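Side-chain contacts in acyl-coenzyme A oxidase 3 (Yarrowia lipolytica, PDB 5YS9), which oxidises acyl-CoA thioesters to trans-2-enoyl-CoA with FAD as cofactor, passing electrons to O2 to give H2O2 in peroxisomal fatty acid beta-oxidation: residues A[131-136]-A[140-145]; A[225-230]-A[289-294]; A[211-216]-A[264-269]. All blocks are in the same frame, centred on the assembly; numbering follows the deposited sequence.

Interaction 1: residues A[131-136]-A[140-145]; sequences GAIRGS and EQYDYW
Tyr142 carries its ring on a CG anti to the backbone N (chi1 -175°), and Arg134 does the same with its CG, so both chains run side by side in one direction before the arginine bends at chi3 and brings its guanidinium to the phenol. They join the ends of helices 116-136 and 139-147, a tight antiparallel helical hairpin of the N-terminal domain, whose axes come within 8.8 Å in these segments. Arg134 NH1 donates to Tyr142 OH over 3.1 Å, a bent bond (143° at the hydrogen) with the oxygen tilted somewhat from the guanidinium plane; the plane itself stands 48° from that of the ring. The aliphatic stem lies along the same ring, Arg134 CB being 3.6 Å from Tyr142 CE1, while Ile133 O sits at the ring edge. A phenylalanine here would probably keep this apolar contact but leave Arg134 NH1 without its phenol partner, and the guanidinium would be freer to turn. Deeper in the hairpin, Ile133 and Trp145 are buried. The turn side is tied down by Gln141, whose amide bonds Met276 O and Met278 N, and Leu277 covers Ile133. Ile133 CD1 serves both neighbours on the second helix, lying 4.2 Å from Tyr142 CD1 and 4.0 Å from Trp145 CB.

Interaction 2: residues A[225-230]-A[289-294]; sequences GVKIFV and VSQPPL
Lys227, whose ammonium group meets the amide of Gln291, is anchored through its backbone. Lys227 N binds Ala215 O, and the carbonyl of Lys227 comes back to the backbone N of Ala215, making a hydrogen-bonded antiparallel pair between strands 222-232 and 210-219. From this fixed base the side chain leaves toward residues 289-294. Its CG lies beside the backbone N (chi1 -46°), a second bend follows at chi2 (-62°), and from there the chain runs out straight to the ammonium. The first part of the stem rests on an aromatic neighbour of its own strand, with Lys227 CB 4.0 Å from Phe229 CE1, and that ring in turn meets Phe187 edge-to-face. Gln291 comes from the opposite direction on an extended chain, and its terminal amide meets Lys227 NZ. The CA atoms of Lys227 and Gln291 are 11.4 Å apart, so the gap is spanned entirely by these two long side chains, near the protein surface and with little area buried. Gln291 is steadied by packing on Tyr224 and Ala281, while its neighbour Val289 touches Tyr224 and Val219. Around Lys227 the residues alternate as a strand demands: Val226 and Ile228 send their side chains to the other surface of the sheet, onto Phe214, and Ile228 also pairs by its backbone with Leu277. The contact thus links two beta hairpins, the long one of strands 210-219 and 222-232 and the small ribbon of strands 282-283 and 289-290, at the margin of the beta-barrel middle domain of the acyl-CoA dehydrogenase and oxidase fold.

Interaction 3: residues A[211-216]-A[264-269]; sequences TACFAR and IQFTNV
Cys213 SG settles obliquely on the Phe266 ring, 3.7 Å from CZ and 4.2 Å from the ring centroid, with the line to the sulfur 33° off the ring normal. This Cys sulfur-aromatic contact is joined by a looser one at the rim: the methyl Thr211 CG2 sits at the ring edge, near its plane, 4.4 Å from Phe266 CZ. On the side of the ring away from the sulfur, Ile264 CG2 of the same strand lies 3.9 Å above the plane, offset toward the rim, so the phenyl group is held between sulfur and methyl. Cys213 reaches it because its SG stands anti to the backbone N (chi1 -179°). A second shell fixes both partners. Val231, Ile189 and Lys198 each touch Cys213 and Phe266 alike; the backbone of Cys213 pairs with Phe229, and Phe266 N is bonded by Thr191 OG1. Strands 210-219 and 262-272 are not direct neighbours here: the CA atoms of Cys213 and Phe266 are 9.9 Å apart, and the side chains meet across the interior of the beta-barrel middle domain. No hydrogen bond crosses between the segments. All three touching residues are buried, so the cohesion here probably comes from dispersion and close fit, with the polarisable sulfur well suited to lying against an aromatic ring.

Overall arrangement
The three contacts form one continuous region on the same side of the chain's centre, their centres 14 to 18 Å apart. Strand 222-232 joins interactions 2 and 3, since it is the antiparallel neighbour of strand 210-219 in the sheet; Ile228 CD1 also packs 3.5 Å from Phe214 CZ. The helical hairpin of interaction 1 lies against this sheet: Trp145 CZ2 is 3.5 Å from Val230 CB, and Ala132 CB meets Ala212 CB at 4.2 Å, which docks the N-terminal domain on the middle domain. In interaction 3 the side chain of Thr211 is about 8 Å from a bound FAD.

Interaction 1: residues A[131-136]-A[140-145]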
ATOM      1  N   GLY A 131      23.036  17.797  13.039  1.00 39.70           N
ATOM      2  CA  GLY A 131      23.128  16.754  14.045  1.00 39.54           C
ATOM      3  C   GLY A 131      24.474  16.116  14.138  1.00 37.61           C
ATOM      4  O   GLY A 131      24.926  15.828  15.226  1.00 40.49           O
ATOM      5  N   ALA A 132      25.100  15.866  12.996  1.00 41.23           N
ATOM      6  CA  ALA A 132      26.423  15.232  12.949  1.00 41.17           C
ATOM      7  C   ALA A 132      27.520  16.148  13.458  1.00 38.88           C
ATOM      8  O   ALA A 132      28.311  15.719  14.252  1.00 42.24           O
ATOM      9  CB  ALA A 132      26.748  14.798  11.544  1.00 42.78           C
ATOM     10  N   ILE A 133      27.581  17.389  12.989  1.00 39.95           N
ATOM     11  CA  ILE A 133      28.635  18.321  13.441  1.00 46.11           C
ATOM     12  C   ILE A 133      28.498  18.710  14.934  1.00 47.27           C
ATOM     13  O   ILE A 133      29.497  18.906  15.612  1.00 47.61           O
ATOM     14  CB  ILE A 133      28.791  19.587  12.536  1.00 47.05           C
ATOM     15  CG1 ILE A 133      27.481  20.359  12.376  1.00 50.63           C
ATOM     16  CG2 ILE A 133      29.320  19.215  11.148  1.00 47.54           C
ATOM     17  CD1 ILE A 133      27.673  21.823  11.975  1.00 52.84           C
ATOM     18  N   ARG A 134      27.260  18.804  15.424  1.00 52.96           N
ATOM     19  CA  ARG A 134      26.956  19.063  16.833  1.00 52.23           C
ATOM     20  C   ARG A 134      27.164  17.802  17.684  1.00 50.04           C
ATOM     21  O   ARG A 134      27.802  17.860  18.705  1.00 51.09           O
ATOM     22  CB  ARG A 134      25.540  19.595  16.976  1.00 54.59           C
ATOM     23  CG  ARG A 134      25.189  20.246  18.323  1.00 64.19           C
ATOM     24  CD  ARG A 134      24.013  21.227  18.178  1.00 70.64           C
ATOM     25  NE  ARG A 134      22.905  20.669  17.360  1.00 81.76           N
ATOM     26  CZ  ARG A 134      22.088  21.349  16.530  1.00 77.27           C
ATOM     27  NH1 ARG A 134      22.203  22.670  16.346  1.00 78.13           N
ATOM     28  NH2 ARG A 134      21.135  20.689  15.868  1.00 67.43           N
ATOM     29  N   GLY A 135      26.641  16.672  17.240  1.00 46.30           N
ATOM     30  CA  GLY A 135      26.808  15.418  17.933  1.00 47.16           C
ATOM     31  C   GLY A 135      28.216  14.835  17.921  1.00 50.71           C
ATOM     32  O   GLY A 135      28.615  14.189  18.893  1.00 52.41           O
ATOM     33  N   SER A 136      28.973  15.031  16.841  1.00 49.99           N
ATOM     34  CA  SER A 136      30.280  14.348  16.677  1.00 48.05           C
ATOM     35  C   SER A 136      31.527  15.235  16.536  1.00 43.52           C
ATOM     36  O   SER A 136      32.648  14.738  16.466  1.00 47.58           O
ATOM     37  CB  SER A 136      30.216  13.325  15.536  1.00 51.19           C
ATOM     38  OG  SER A 136      29.284  12.303  15.837  1.00 49.20           O
ATOM     39  N   GLU A 140      35.049  23.330  19.069  1.00 44.74           N
ATOM     40  CA  GLU A 140      35.766  24.259  18.202  1.00 48.44           C
ATOM     41  C   GLU A 140      35.411  23.988  16.732  1.00 51.23           C
ATOM     42  O   GLU A 140      35.313  24.931  15.945  1.00 51.28           O
ATOM     43  CB  GLU A 140      37.287  24.181  18.380  1.00 52.61           C
ATOM     44  CG  GLU A 140      37.757  24.361  19.806  1.00 59.68           C
ATOM     45  CD  GLU A 140      37.597  23.090  20.632  1.00 71.11           C
ATOM     46  OE1 GLU A 140      37.887  21.962  20.093  1.00 68.35           O
ATOM     47  OE2 GLU A 140      37.152  23.237  21.804  1.00 72.58           O
ATOM     48  N   GLN A 141      35.226  22.704  16.391  1.00 48.35           N
ATOM     49  CA  GLN A 141      34.793  22.278  15.056  1.00 45.75           C
ATOM     50  C   GLN A 141      33.380  22.758  14.745  1.00 44.97           C
ATOM     51  O   GLN A 141      33.172  23.382  13.713  1.00 43.01           O
ATOM     52  CB  GLN A 141      34.894  20.753  14.906  1.00 44.35           C
ATOM     53  CG  GLN A 141      36.346  20.305  14.841  1.00 40.28           C
ATOM     54  CD  GLN A 141      36.492  18.818  14.772  1.00 39.84           C
ATOM     55  OE1 GLN A 141      35.756  18.064  15.450  1.00 35.56           O
ATOM     56  NE2 GLN A 141      37.450  18.368  13.939  1.00 34.48           N
ATOM     57  N   TYR A 142      32.428  22.478  15.637  1.00 45.41           N
ATOM     58  CA  TYR A 142      31.072  23.067  15.558  1.00 51.65           C
ATOM     59  C   TYR A 142      31.124  24.580  15.296  1.00 46.94           C
ATOM     60  O   TYR A 142      30.563  25.051  14.318  1.00 56.84           O
ATOM     61  CB  TYR A 142      30.261  22.783  16.854  1.00 54.22           C
ATOM     62  CG  TYR A 142      28.823  23.256  16.816  1.00 48.88           C
ATOM     63  CD1 TYR A 142      27.884  22.531  16.113  1.00 50.05           C
ATOM     64  CD2 TYR A 142      28.408  24.428  17.463  1.00 45.00           C
ATOM     65  CE1 TYR A 142      26.565  22.933  16.042  1.00 46.56           C
ATOM     66  CE2 TYR A 142      27.078  24.839  17.410  1.00 46.31           C
ATOM     67  CZ  TYR A 142      26.160  24.074  16.676  1.00 49.57           C
ATOM     68  OH  TYR A 142      24.820  24.378  16.542  1.00 46.40           O
ATOM     69  N   ASP A 143      31.834  25.321  16.140  1.00 47.14           N
ATOM     70  CA  ASP A 143      31.852  26.788  16.068  1.00 47.07           C
ATOM     71  C   ASP A 143      32.398  27.243  14.730  1.00 46.55           C
ATOM     72  O   ASP A 143      31.919  28.248  14.175  1.00 48.46           O
ATOM     73  CB  ASP A 143      32.694  27.420  17.203  1.00 49.64           C
ATOM     74  CG  ASP A 143      32.056  27.284  18.615  1.00 52.05           C
ATOM     75  OD1 ASP A 143      30.854  26.933  18.747  1.00 45.65           O
ATOM     76  OD2 ASP A 143      32.794  27.535  19.607  1.00 57.67           O
ATOM     77  N   TYR A 144      33.392  26.508  14.212  1.00 43.98           N
ATOM     78  CA  TYR A 144      33.977  26.824  12.900  1.00 45.48           C
ATOM     79  C   TYR A 144      32.959  26.735  11.748  1.00 45.31           C
ATOM     80  O   TYR A 144      32.824  27.666  10.961  1.00 42.34           O
ATOM     81  CB  TYR A 144      35.144  25.911  12.598  1.00 45.60           C
ATOM     82  CG  TYR A 144      35.741  26.097  11.209  1.00 48.92           C
ATOM     83  CD1 TYR A 144      36.622  27.148  10.953  1.00 44.80           C
ATOM     84  CD2 TYR A 144      35.437  25.198  10.149  1.00 49.38           C
ATOM     85  CE1 TYR A 144      37.188  27.319   9.704  1.00 47.44           C
ATOM     86  CE2 TYR A 144      36.007  25.359   8.883  1.00 47.34           C
ATOM     87  CZ  TYR A 144      36.883  26.413   8.677  1.00 47.49           C
ATOM     88  OH  TYR A 144      37.477  26.596   7.489  1.00 43.81           O
ATOM     89  N   TRP A 145      32.247  25.614  11.680  1.00 45.48           N
ATOM     90  CA  TRP A 145      31.232  25.407  10.653  1.00 45.40           C
ATOM     91  C   TRP A 145      30.092  26.428  10.782  1.00 47.12           C
ATOM     92  O   TRP A 145      29.628  26.948   9.748  1.00 43.88           O
ATOM     93  CB  TRP A 145      30.749  23.941  10.614  1.00 43.00           C
ATOM     94  CG  TRP A 145      31.867  22.992  10.279  1.00 39.65           C
ATOM     95  CD1 TRP A 145      32.408  22.069  11.100  1.00 39.66           C
ATOM     96  CD2 TRP A 145      32.613  22.921   9.048  1.00 39.82           C
ATOM     97  NE1 TRP A 145      33.435  21.418  10.477  1.00 42.01           N
ATOM     98  CE2 TRP A 145      33.585  21.919   9.211  1.00 38.78           C
ATOM     99  CE3 TRP A 145      32.558  23.615   7.828  1.00 39.21           C
ATOM    100  CZ2 TRP A 145      34.489  21.566   8.188  1.00 39.06           C
ATOM    101  CZ3 TRP A 145      33.474  23.268   6.799  1.00 37.12           C
ATOM    102  CH2 TRP A 145      34.421  22.275   6.994  1.00 37.10           C
TER

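Interaction 2: residues A[225-230]-A[289-294]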
ATOM      1  N   GLY A 225      37.266   1.372  11.338  1.00 45.58           N
ATOM      2  CA  GLY A 225      35.809   1.483  11.204  1.00 40.32           C
ATOM      3  C   GLY A 225      35.348   2.844  10.686  1.00 41.70           C
ATOM      4  O   GLY A 225      36.159   3.760  10.425  1.00 42.29           O
ATOM      5  N   VAL A 226      34.028   2.973  10.567  1.00 40.37           N
ATOM      6  CA  VAL A 226      33.384   4.073   9.893  1.00 41.85           C
ATOM      7  C   VAL A 226      33.295   5.299  10.803  1.00 41.21           C
ATOM      8  O   VAL A 226      32.820   5.188  11.920  1.00 40.68           O
ATOM      9  CB  VAL A 226      31.972   3.634   9.418  1.00 47.35           C
ATOM     10  CG1 VAL A 226      31.162   4.811   8.870  1.00 50.73           C
ATOM     11  CG2 VAL A 226      32.081   2.502   8.392  1.00 45.76           C
ATOM     12  N   LYS A 227      33.772   6.454  10.333  1.00 40.10           N
ATOM     13  CA  LYS A 227      33.642   7.719  11.068  1.00 39.29           C
ATOM     14  C   LYS A 227      33.117   8.738  10.108  1.00 37.54           C
ATOM     15  O   LYS A 227      32.847   8.426   8.959  1.00 38.43           O
ATOM     16  CB  LYS A 227      35.009   8.211  11.598  1.00 46.10           C
ATOM     17  CG  LYS A 227      35.889   7.170  12.279  1.00 47.66           C
ATOM     18  CD  LYS A 227      35.243   6.598  13.528  1.00 47.30           C
ATOM     19  CE  LYS A 227      35.953   5.311  13.906  1.00 48.31           C
ATOM     20  NZ  LYS A 227      35.325   4.652  15.075  1.00 52.14           N
ATOM     21  N   ILE A 228      33.079   9.978  10.559  1.00 39.68           N
ATOM     22  CA  ILE A 228      32.361  11.041   9.907  1.00 41.72           C
ATOM     23  C   ILE A 228      33.338  12.163   9.604  1.00 42.59           C
ATOM     24  O   ILE A 228      34.033  12.637  10.521  1.00 43.09           O
ATOM     25  CB  ILE A 228      31.207  11.591  10.802  1.00 39.52           C
ATOM     26  CG1 ILE A 228      30.400  10.460  11.427  1.00 44.23           C
ATOM     27  CG2 ILE A 228      30.282  12.450   9.977  1.00 42.20           C
ATOM     28  CD1 ILE A 228      29.212  10.911  12.281  1.00 46.19           C
ATOM     29  N   PHE A 229      33.335  12.614   8.335  1.00 42.11           N
ATOM     30  CA  PHE A 229      34.253  13.673   7.829  1.00 40.06           C
ATOM     31  C   PHE A 229      33.442  14.735   7.080  1.00 44.58           C
ATOM     32  O   PHE A 229      32.521  14.396   6.299  1.00 45.37           O
ATOM     33  CB  PHE A 229      35.325  13.077   6.868  1.00 38.04           C
ATOM     34  CG  PHE A 229      36.073  11.908   7.450  1.00 38.56           C
ATOM     35  CD1 PHE A 229      35.494  10.641   7.488  1.00 38.28           C
ATOM     36  CD2 PHE A 229      37.354  12.069   7.990  1.00 41.27           C
ATOM     37  CE1 PHE A 229      36.156   9.560   8.054  1.00 37.90           C
ATOM     38  CE2 PHE A 229      38.039  10.981   8.545  1.00 40.44           C
ATOM     39  CZ  PHE A 229      37.433   9.728   8.582  1.00 39.12           C
ATOM     40  N   VAL A 230      33.783  16.011   7.275  1.00 45.61           N
ATOM     41  CA  VAL A 230      33.129  17.078   6.514  1.00 42.02           C
ATOM     42  C   VAL A 230      33.885  17.208   5.208  1.00 41.23           C
ATOM     43  O   VAL A 230      35.093  17.431   5.211  1.00 40.20           O
ATOM     44  CB  VAL A 230      33.090  18.457   7.233  1.00 41.55           C
ATOM     45  CG1 VAL A 230      32.201  19.414   6.455  1.00 38.55           C
ATOM     46  CG2 VAL A 230      32.551  18.324   8.639  1.00 42.36           C
ATOM     47  N   VAL A 289      45.585   7.275  16.927  1.00 53.66           N
ATOM     48  CA  VAL A 289      44.132   7.181  17.020  1.00 51.82           C
ATOM     49  C   VAL A 289      43.746   6.799  18.450  1.00 52.55           C
ATOM     50  O   VAL A 289      44.319   5.849  18.990  1.00 47.62           O
ATOM     51  CB  VAL A 289      43.600   6.093  16.055  1.00 54.09           C
ATOM     52  CG1 VAL A 289      42.082   5.942  16.134  1.00 52.46           C
ATOM     53  CG2 VAL A 289      44.063   6.358  14.623  1.00 56.31           C
ATOM     54  N   SER A 290      42.781   7.539  19.024  1.00 51.76           N
ATOM     55  CA  SER A 290      42.217   7.326  20.358  1.00 53.92           C
ATOM     56  C   SER A 290      40.691   7.369  20.290  1.00 55.53           C
ATOM     57  O   SER A 290      40.130   8.095  19.490  1.00 65.97           O
ATOM     58  CB  SER A 290      42.697   8.412  21.323  1.00 54.86           C
ATOM     59  OG  SER A 290      43.120   9.572  20.618  1.00 65.17           O
ATOM     60  N   GLN A 291      40.036   6.585  21.137  1.00 60.04           N
ATOM     61  CA  GLN A 291      38.572   6.502  21.237  1.00 57.51           C
ATOM     62  C   GLN A 291      38.176   6.429  22.728  1.00 57.83           C
ATOM     63  O   GLN A 291      37.880   5.338  23.210  1.00 54.31           O
ATOM     64  CB  GLN A 291      38.037   5.294  20.432  1.00 54.32           C
ATOM     65  CG  GLN A 291      38.346   5.455  18.926  1.00 64.81           C
ATOM     66  CD  GLN A 291      37.741   4.421  17.959  1.00 61.65           C
ATOM     67  OE1 GLN A 291      38.469   3.841  17.121  1.00 57.90           O
ATOM     68  NE2 GLN A 291      36.416   4.241  18.022  1.00 49.98           N
ATOM     69  N   PRO A 292      38.180   7.594  23.459  1.00 60.39           N
ATOM     70  CA  PRO A 292      37.968   7.621  24.938  1.00 65.73           C
ATOM     71  C   PRO A 292      36.658   6.963  25.401  1.00 72.23           C
ATOM     72  O   PRO A 292      35.780   6.721  24.581  1.00 72.30           O
ATOM     73  CB  PRO A 292      37.982   9.133  25.295  1.00 62.00           C
ATOM     74  CG  PRO A 292      38.644   9.832  24.149  1.00 62.08           C
ATOM     75  CD  PRO A 292      38.464   8.951  22.926  1.00 61.80           C
ATOM     76  N   PRO A 293      36.540   6.697  26.693  1.00 83.37           N
ATOM     77  CA  PRO A 293      35.318   6.115  27.250  1.00 86.78           C
ATOM     78  C   PRO A 293      34.094   7.022  27.103  1.00 92.03           C
ATOM     79  O   PRO A 293      33.038   6.527  26.725  1.00 85.43           O
ATOM     80  CB  PRO A 293      35.669   5.919  28.726  1.00 81.32           C
ATOM     81  CG  PRO A 293      36.804   6.833  28.973  1.00 83.17           C
ATOM     82  CD  PRO A 293      37.586   6.847  27.707  1.00 81.07           C
ATOM     83  N   LEU A 294      34.233   8.319  27.368  1.00 98.36           N
ATOM     84  CA  LEU A 294      33.173   9.273  27.041  1.00110.27           C
ATOM     85  C   LEU A 294      31.764   8.895  27.512  1.00113.83           C
ATOM     86  O   LEU A 294      30.884   8.636  26.706  1.00108.20           O
ATOM     87  CB  LEU A 294      33.189   9.628  25.557  1.00111.55           C
ATOM     88  CG  LEU A 294      34.138  10.781  25.239  1.00109.24           C
ATOM     89  CD1 LEU A 294      34.734  10.613  23.855  1.00107.11           C
ATOM     90  CD2 LEU A 294      33.416  12.111  25.362  1.00105.45           C
TER

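Interaction 3: residues A[211-216]-A[264-269]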
ATOM      1  N   THR A 211      28.976  18.063   2.864  1.00 30.19           N
ATOM      2  CA  THR A 211      28.403  16.818   3.350  1.00 31.90           C
ATOM      3  C   THR A 211      29.133  16.303   4.572  1.00 33.03           C
ATOM      4  O   THR A 211      30.273  16.640   4.824  1.00 29.56           O
ATOM      5  CB  THR A 211      28.401  15.729   2.292  1.00 30.71           C
ATOM      6  OG1 THR A 211      27.583  14.654   2.721  1.00 32.86           O
ATOM      7  CG2 THR A 211      29.774  15.174   2.077  1.00 37.09           C
ATOM      8  N   ALA A 212      28.416  15.494   5.336  1.00 37.39           N
ATOM      9  CA  ALA A 212      28.983  14.738   6.429  1.00 36.21           C
ATOM     10  C   ALA A 212      29.191  13.346   5.829  1.00 35.68           C
ATOM     11  O   ALA A 212      28.240  12.602   5.669  1.00 32.65           O
ATOM     12  CB  ALA A 212      28.015  14.703   7.582  1.00 35.04           C
ATOM     13  N   CYS A 213      30.424  13.038   5.430  1.00 35.94           N
ATOM     14  CA  CYS A 213      30.723  11.799   4.712  1.00 35.83           C
ATOM     15  C   CYS A 213      31.147  10.695   5.690  1.00 37.57           C
ATOM     16  O   CYS A 213      32.097  10.859   6.464  1.00 39.35           O
ATOM     17  CB  CYS A 213      31.818  12.049   3.678  1.00 35.80           C
ATOM     18  SG  CYS A 213      32.287  10.591   2.692  1.00 42.32           S
ATOM     19  N   PHE A 214      30.439   9.583   5.641  1.00 36.71           N
ATOM     20  CA  PHE A 214      30.761   8.398   6.419  1.00 40.65           C
ATOM     21  C   PHE A 214      31.766   7.543   5.622  1.00 43.11           C
ATOM     22  O   PHE A 214      31.453   7.109   4.516  1.00 36.94           O
ATOM     23  CB  PHE A 214      29.483   7.605   6.770  1.00 37.00           C
ATOM     24  CG  PHE A 214      28.640   8.275   7.815  1.00 36.66           C
ATOM     25  CD1 PHE A 214      27.901   9.426   7.513  1.00 34.97           C
ATOM     26  CD2 PHE A 214      28.569   7.773   9.119  1.00 39.17           C
ATOM     27  CE1 PHE A 214      27.138  10.072   8.487  1.00 35.29           C
ATOM     28  CE2 PHE A 214      27.790   8.420  10.106  1.00 36.98           C
ATOM     29  CZ  PHE A 214      27.082   9.571   9.786  1.00 36.99           C
ATOM     30  N   ALA A 215      32.959   7.342   6.178  1.00 45.79           N
ATOM     31  CA  ALA A 215      34.024   6.562   5.547  1.00 42.91           C
ATOM     32  C   ALA A 215      34.834   5.728   6.539  1.00 44.47           C
ATOM     33  O   ALA A 215      34.927   6.064   7.705  1.00 42.44           O
ATOM     34  CB  ALA A 215      34.946   7.472   4.765  1.00 42.77           C
ATOM     35  N   ARG A 216      35.426   4.643   6.058  1.00 43.09           N
ATOM     36  CA  ARG A 216      36.306   3.839   6.879  1.00 41.61           C
ATOM     37  C   ARG A 216      37.573   4.609   7.152  1.00 38.68           C
ATOM     38  O   ARG A 216      38.198   5.101   6.241  1.00 37.92           O
ATOM     39  CB  ARG A 216      36.687   2.555   6.162  1.00 46.15           C
ATOM     40  CG  ARG A 216      35.596   1.914   5.342  1.00 47.54           C
ATOM     41  CD  ARG A 216      35.827   0.419   5.270  1.00 46.72           C
ATOM     42  NE  ARG A 216      35.908  -0.147   6.601  1.00 54.63           N
ATOM     43  CZ  ARG A 216      34.904  -0.738   7.222  1.00 48.32           C
ATOM     44  NH1 ARG A 216      35.071  -1.205   8.432  1.00 45.22           N
ATOM     45  NH2 ARG A 216      33.735  -0.853   6.635  1.00 57.11           N
ATOM     46  N   ILE A 264      26.738  10.448  -4.947  1.00 29.91           N
ATOM     47  CA  ILE A 264      28.047  11.083  -4.908  1.00 31.61           C
ATOM     48  C   ILE A 264      29.175  10.043  -5.036  1.00 31.56           C
ATOM     49  O   ILE A 264      29.159   9.005  -4.389  1.00 35.08           O
ATOM     50  CB  ILE A 264      28.292  11.871  -3.594  1.00 34.91           C
ATOM     51  CG1 ILE A 264      27.014  12.610  -3.119  1.00 35.01           C
ATOM     52  CG2 ILE A 264      29.463  12.849  -3.775  1.00 34.38           C
ATOM     53  CD1 ILE A 264      27.167  13.259  -1.748  1.00 35.50           C
ATOM     54  N   GLN A 265      30.168  10.366  -5.855  1.00 31.45           N
ATOM     55  CA  GLN A 265      31.441   9.697  -5.873  1.00 30.41           C
ATOM     56  C   GLN A 265      32.550  10.684  -5.520  1.00 34.39           C
ATOM     57  O   GLN A 265      32.528  11.834  -5.985  1.00 36.10           O
ATOM     58  CB  GLN A 265      31.698   9.150  -7.243  1.00 31.13           C
ATOM     59  CG  GLN A 265      30.567   8.257  -7.756  1.00 30.81           C
ATOM     60  CD  GLN A 265      30.903   7.649  -9.056  1.00 27.47           C
ATOM     61  OE1 GLN A 265      31.682   8.199  -9.775  1.00 29.56           O
ATOM     62  NE2 GLN A 265      30.362   6.493  -9.346  1.00 32.00           N
ATOM     63  N   PHE A 266      33.500  10.204  -4.693  1.00 34.11           N
ATOM     64  CA  PHE A 266      34.737  10.905  -4.324  1.00 31.31           C
ATOM     65  C   PHE A 266      35.922  10.189  -4.936  1.00 29.53           C
ATOM     66  O   PHE A 266      36.070   8.996  -4.763  1.00 31.18           O
ATOM     67  CB  PHE A 266      34.941  10.856  -2.816  1.00 30.13           C
ATOM     68  CG  PHE A 266      33.770  11.323  -2.032  1.00 29.25           C
ATOM     69  CD1 PHE A 266      32.742  10.426  -1.684  1.00 30.48           C
ATOM     70  CD2 PHE A 266      33.699  12.622  -1.588  1.00 27.54           C
ATOM     71  CE1 PHE A 266      31.645  10.854  -0.960  1.00 29.30           C
ATOM     72  CE2 PHE A 266      32.598  13.055  -0.843  1.00 28.09           C
ATOM     73  CZ  PHE A 266      31.567  12.177  -0.556  1.00 28.06           C
ATOM     74  N   THR A 267      36.775  10.910  -5.611  1.00 31.27           N
ATOM     75  CA  THR A 267      37.981  10.334  -6.193  1.00 35.92           C
ATOM     76  C   THR A 267      39.160  11.147  -5.685  1.00 37.20           C
ATOM     77  O   THR A 267      39.329  12.332  -6.039  1.00 36.76           O
ATOM     78  CB  THR A 267      37.921  10.349  -7.728  1.00 40.28           C
ATOM     79  OG1 THR A 267      36.665   9.787  -8.162  1.00 41.47           O
ATOM     80  CG2 THR A 267      39.100   9.553  -8.326  1.00 40.21           C
ATOM     81  N   ASN A 268      39.900  10.543  -4.764  1.00 38.01           N
ATOM     82  CA  ASN A 268      41.115  11.136  -4.235  1.00 42.28           C
ATOM     83  C   ASN A 268      40.955  12.558  -3.753  1.00 38.50           C
ATOM     84  O   ASN A 268      41.809  13.403  -3.963  1.00 34.18           O
ATOM     85  CB  ASN A 268      42.239  10.973  -5.254  1.00 47.43           C
ATOM     86  CG  ASN A 268      42.445   9.500  -5.603  1.00 57.80           C
ATOM     87  OD1 ASN A 268      42.597   8.652  -4.701  1.00 61.91           O
ATOM     88  ND2 ASN A 268      42.374   9.171  -6.898  1.00 58.63           N
ATOM     89  N   VAL A 269      39.853  12.789  -3.058  1.00 36.46           N
ATOM     90  CA  VAL A 269      39.522  14.116  -2.568  1.00 39.19           C
ATOM     91  C   VAL A 269      40.318  14.369  -1.280  1.00 40.48           C
ATOM     92  O   VAL A 269      40.279  13.581  -0.330  1.00 39.58           O
ATOM     93  CB  VAL A 269      38.014  14.221  -2.322  1.00 38.41           C
ATOM     94  CG1 VAL A 269      37.638  15.501  -1.620  1.00 36.92           C
ATOM     95  CG2 VAL A 269      37.298  14.100  -3.645  1.00 42.50           C
TER